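PDB 1T6U: superoxide dismutase [Ni] from Streptomyces coelicolor, which catalyses the nickel-dependent dismutation of superoxide to hydrogen peroxide and molecular oxygen, working as a homohexamer built as a hollow sphere of helical subunits. Local coordinates for the interface of chains A and B and the interface of chains A and C. Numbering follows the deposited sequence. Chains: chain A/B/C, Superoxide dismutase [Ni].

Contact 1: the interface of chains A and B. Residues chain A 59, 63-64, 68, 75; chain B 76, 79, 83.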
# COMPACT_ATOMS: atom_id res chain seq x y z
N TRP A 59 4.71 -11.45 -17.37
CA TRP A 59 5.75 -11.22 -18.38
C TRP A 59 7.16 -11.41 -17.81
O TRP A 59 8.03 -12.08 -18.39
CB TRP A 59 5.64 -9.82 -18.96
CG TRP A 59 6.65 -9.46 -20.00
CD1 TRP A 59 6.82 -10.11 -21.21
CD2 TRP A 59 7.60 -8.41 -19.95
NE1 TRP A 59 7.83 -9.50 -21.89
CE2 TRP A 59 8.33 -8.45 -21.15
CE3 TRP A 59 7.93 -7.42 -19.02
CZ2 TRP A 59 9.36 -7.54 -21.41
CZ3 TRP A 59 8.94 -6.52 -19.28
CH2 TRP A 59 9.66 -6.58 -20.50
N PHE A 63 6.81 -15.94 -17.70
CA PHE A 63 7.36 -16.24 -19.04
C PHE A 63 8.88 -16.23 -19.02
O PHE A 63 9.51 -15.42 -18.34
CB PHE A 63 6.77 -15.27 -20.06
CG PHE A 63 5.30 -15.53 -20.41
CD1 PHE A 63 4.29 -14.60 -20.14
CD2 PHE A 63 4.94 -16.72 -21.03
CE1 PHE A 63 2.96 -14.80 -20.47
CE2 PHE A 63 3.63 -16.92 -21.37
CZ PHE A 63 2.66 -15.98 -21.10
N LYS A 64 9.43 -17.16 -19.79
CA LYS A 64 10.87 -17.40 -19.82
C LYS A 64 11.38 -17.47 -21.25
O LYS A 64 10.62 -17.50 -22.21
CB LYS A 64 11.28 -18.69 -19.17
CG LYS A 64 10.66 -19.01 -17.84
CD LYS A 64 11.49 -18.61 -16.66
CE LYS A 64 10.67 -18.55 -15.37
NZ LYS A 64 11.39 -19.13 -14.20
N PHE A 68 9.65 -16.73 -25.20
CA PHE A 68 9.91 -15.56 -26.03
C PHE A 68 10.43 -15.99 -27.40
O PHE A 68 10.17 -15.29 -28.37
CB PHE A 68 10.86 -14.56 -25.35
CG PHE A 68 10.25 -14.05 -24.06
CD1 PHE A 68 10.96 -14.15 -22.90
CD2 PHE A 68 8.99 -13.48 -24.01
CE1 PHE A 68 10.49 -13.71 -21.68
CE2 PHE A 68 8.50 -13.06 -22.78
CZ PHE A 68 9.21 -13.20 -21.62
N HIS A 75 6.61 -10.21 -26.33
CA HIS A 75 7.09 -8.97 -25.72
C HIS A 75 6.25 -7.76 -26.11
O HIS A 75 5.85 -6.99 -25.25
CB HIS A 75 8.55 -8.70 -26.13
CG HIS A 75 9.58 -9.53 -25.47
ND1 HIS A 75 9.47 -10.00 -24.19
CD2 HIS A 75 10.78 -9.97 -25.91
CE1 HIS A 75 10.57 -10.71 -23.88
NE2 HIS A 75 11.38 -10.70 -24.93
N GLN B 76 13.73 -7.20 -24.61
CA GLN B 76 14.42 -8.28 -23.89
C GLN B 76 15.32 -7.71 -22.80
O GLN B 76 15.47 -8.36 -21.76
CB GLN B 76 15.28 -9.08 -24.87
CG GLN B 76 15.95 -10.29 -24.23
CD GLN B 76 14.92 -11.31 -23.80
OE1 GLN B 76 14.06 -11.72 -24.60
NE2 GLN B 76 15.01 -11.70 -22.53
N ASN B 79 13.12 -7.16 -19.84
CA ASN B 79 12.72 -8.41 -19.21
C ASN B 79 13.85 -8.98 -18.38
O ASN B 79 13.73 -9.46 -17.25
CB ASN B 79 12.28 -9.39 -20.30
CG ASN B 79 11.53 -10.56 -19.69
OD1 ASN B 79 12.09 -11.61 -19.43
ND2 ASN B 79 10.25 -10.37 -19.48
N LYS B 83 14.15 -9.80 -14.36
CA LYS B 83 14.59 -11.09 -13.87
C LYS B 83 15.85 -10.93 -13.05
O LYS B 83 15.97 -11.68 -12.07
CB LYS B 83 14.84 -12.05 -15.03
CG LYS B 83 13.59 -12.58 -15.69
CD LYS B 83 13.87 -13.39 -16.95
CE LYS B 83 12.70 -14.32 -17.31
NZ LYS B 83 11.42 -13.56 -17.55
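B:Asn79 inserts its amide between A:Trp59 and A:Phe68, where helix 74-89 of chain B crosses the end of helix 34-62 and the start of helix 74-89 of chain A. This two-fold helix-to-helix interface joins four-helix-bundle subunits of the nickel superoxide dismutase hexamer, and every contact has a twin with the chains exchanged.

Among the hydrogen bonds, B:Asn79 ND2 donates to A:Trp59 O over 3.0 Å; the acceptor lies in the amide plane, but the donor sits above the carbonyl plane. B:Lys83, extended as far as CE and bent at its last torsion, brings NZ to A:Phe63 O at 2.8 Å, meeting the carbonyl almost end-on. A lysine suits this spot because A:Phe63 directly follows helix 34-62, whose C-terminal end would probably be favourable for a cation. B:Lys83 NZ also donates to B:Asn79 OD1 at 2.8 Å, which ties down the oxygen of the inserted amide and fixes its flip. A:His75 NE2 donates to B:Gln76 OE1 at 2.9 Å, the oxygen in the imidazole plane but the donor 53° out of the carbonyl plane. The opposite nitrogen, A:His75 ND1, accepts from the indole A:Trp59 NE1 over 2.9 Å. That is consistent with the hydrogen of A:His75 lying on NE2, and the bond also fixes the turn of the ring.

The packing centres on B:Asn79. With CG anti to the backbone N (chi1 -166°), it carries ND2 over the centre of the A:Trp59 indole face, 3.2 Å above its plane, the amide standing steeply at 72° to the ring. B:Asn79 CB rests 3.6 Å from A:Trp59 CZ2. A:Phe68 faces B:Asn79 head-on with CE1 and CZ toward the amide, while its ring face carries A:His75 CE1 over the centre. Asparagine is short enough to fit over the indole and has both a donor and an acceptor to use.

Contact 2: the interface of chains A and C. Residues chain A 1-2, 6, 13; chain C 16-17, 20, 47.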
# COMPACT_ATOMS: atom_id res chain seq x y z
N HIS A 1 3.46 -15.93 -8.20
CA HIS A 1 3.02 -14.60 -8.66
C HIS A 1 3.65 -13.56 -7.74
O HIS A 1 3.62 -12.35 -7.95
CB HIS A 1 1.50 -14.47 -8.61
CG HIS A 1 0.89 -14.70 -7.25
ND1 HIS A 1 1.67 -15.24 -6.23
CD2 HIS A 1 -0.34 -14.50 -6.72
CE1 HIS A 1 0.91 -15.34 -5.14
NE2 HIS A 1 -0.32 -14.90 -5.41
N CYS A 2 4.17 -14.11 -6.66
CA CYS A 2 4.71 -13.31 -5.55
C CYS A 2 6.24 -13.21 -5.55
O CYS A 2 6.76 -12.59 -4.64
CB CYS A 2 4.30 -13.99 -4.25
SG CYS A 2 4.60 -15.75 -4.36
N CYS A 6 6.56 -18.82 -6.04
CA CYS A 6 5.56 -19.75 -5.52
C CYS A 6 5.05 -20.72 -6.56
O CYS A 6 4.46 -21.72 -6.18
CB CYS A 6 4.38 -18.99 -4.92
SG CYS A 6 3.37 -18.13 -6.14
N GLN A 13 -6.13 -13.05 -12.73
CA GLN A 13 -5.94 -11.93 -11.82
C GLN A 13 -6.02 -10.62 -12.60
O GLN A 13 -6.74 -9.72 -12.18
CB GLN A 13 -4.62 -12.02 -11.03
CG GLN A 13 -4.46 -13.29 -10.20
CD GLN A 13 -3.30 -13.16 -9.23
OE1 GLN A 13 -2.11 -13.33 -9.59
NE2 GLN A 13 -3.62 -12.88 -7.97
N ILE C 16 -6.92 -17.98 -5.45
CA ILE C 16 -5.55 -18.01 -5.96
C ILE C 16 -4.54 -17.56 -4.90
O ILE C 16 -3.44 -18.09 -4.84
CB ILE C 16 -5.41 -17.15 -7.24
CG1 ILE C 16 -4.09 -17.36 -8.00
CG2 ILE C 16 -5.54 -15.67 -6.94
CD1 ILE C 16 -4.14 -17.29 -9.51
N GLU C 17 -4.89 -16.56 -4.06
CA GLU C 17 -3.98 -16.17 -2.99
C GLU C 17 -3.83 -17.30 -1.99
O GLU C 17 -2.71 -17.56 -1.53
CB GLU C 17 -4.43 -14.87 -2.37
CG GLU C 17 -4.40 -13.67 -3.31
CD GLU C 17 -3.05 -13.37 -3.92
OE1 GLU C 17 -2.99 -12.57 -4.90
OE2 GLU C 17 -2.02 -13.91 -3.44
N SER C 20 -1.49 -19.79 -3.35
CA SER C 20 -0.09 -19.38 -3.23
C SER C 20 0.36 -19.57 -1.80
O SER C 20 1.52 -20.02 -1.58
CB SER C 20 0.13 -17.96 -3.78
OG SER C 20 -0.30 -17.00 -2.86
N ARG C 47 0.46 -12.75 1.10
CA ARG C 47 -0.60 -13.35 0.27
C ARG C 47 -1.76 -13.77 1.14
O ARG C 47 -2.93 -13.67 0.73
CB ARG C 47 -0.09 -14.54 -0.56
CG ARG C 47 1.21 -14.30 -1.32
CD ARG C 47 1.35 -12.92 -1.94
NE ARG C 47 0.39 -12.56 -2.96
CZ ARG C 47 0.57 -11.60 -3.87
NH1 ARG C 47 1.69 -10.90 -3.86
NH2 ARG C 47 -0.37 -11.32 -4.79
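A:His1 reaches across to C:Glu17, C:Ser20 and C:Arg47, carrying the N-terminal nickel hook of one nickel superoxide dismutase subunit onto helices 12-28 and 34-62 of another. A:His1, A:Cys2 and A:Cys6 are the catalytic nickel-binding residues, so the interface is also the second shell of the active site.

Along the A:His1 side chain, CB makes no close contact with the chain C residues described here. CG, set between the backbone N and the carbonyl carbon (chi1 58°), swings the imidazole out toward chain C. On the edge turned to the hook, A:His1 ND1 is 4.0 Å from C:Ser20 CB. On the other edge CD2 has the amide oxygen OE1 of A:Gln13 in the ring plane, and A:His1 CD2 lies 3.7 Å from C:Arg47 NH2. CE1 meets the guanidinium from over one face; its modelled approach to C:Ser20 CB is doubtful. At the tip, A:His1 NE2 donates to C:Glu17 OE2 at 2.8 Å, meeting the oxygen from above the carboxylate plane.

C:Arg47 serves twice. C:Arg47 NH2 lies over the imidazole face, 4.0 Å from the A:His1 ring centroid, as a cation-pi contact with the two planes inclined at 48°. The guanidinium also grips C:Glu17 side-on: C:Arg47 NE bonds C:Glu17 OE2 at 2.8 Å in a salt bridge, and C:Arg47 NH2 bonds C:Glu17 OE1 at 2.9 Å. NE and A:His1 NE2 approach OE2 from opposite faces of the carboxylate, which is thereby locked in place to receive the imidazole. Glutamate suits this position because its two oxygens can serve arginine and histidine together. C:Ser20 OG donates to C:Glu17 O. A weak bond from A:Gln13 NE2 reaches OE1.

C:Ile16 CG2 lies 3.5 Å from A:Gln13 NE2 and buttresses that amide, and C:Arg47 CD packs on A:Cys2 CB. The neighbouring subunit is thus likely to steady the axial histidine, which would tie hexamer assembly to the nickel site.

About 19 Å separates the C-alpha centres of contact 1 and contact 2, and chain A takes part in both. Helix 34-62 serves each interface from a different stretch: its last turn contributes to contact 1, whereas the middle of the same helix, in chain C, supplies the arginine of contact 2. Because each interface is two-fold symmetric, every subunit offers both surfaces to different neighbours, which contributes to the closure of the hexamer into a hollow sphere. Contact 1 joins helical bodies away from the metal-binding residues, while contact 2 completes the surroundings of the nickel hook, so oligomerisation and catalysis would be linked at contact 2.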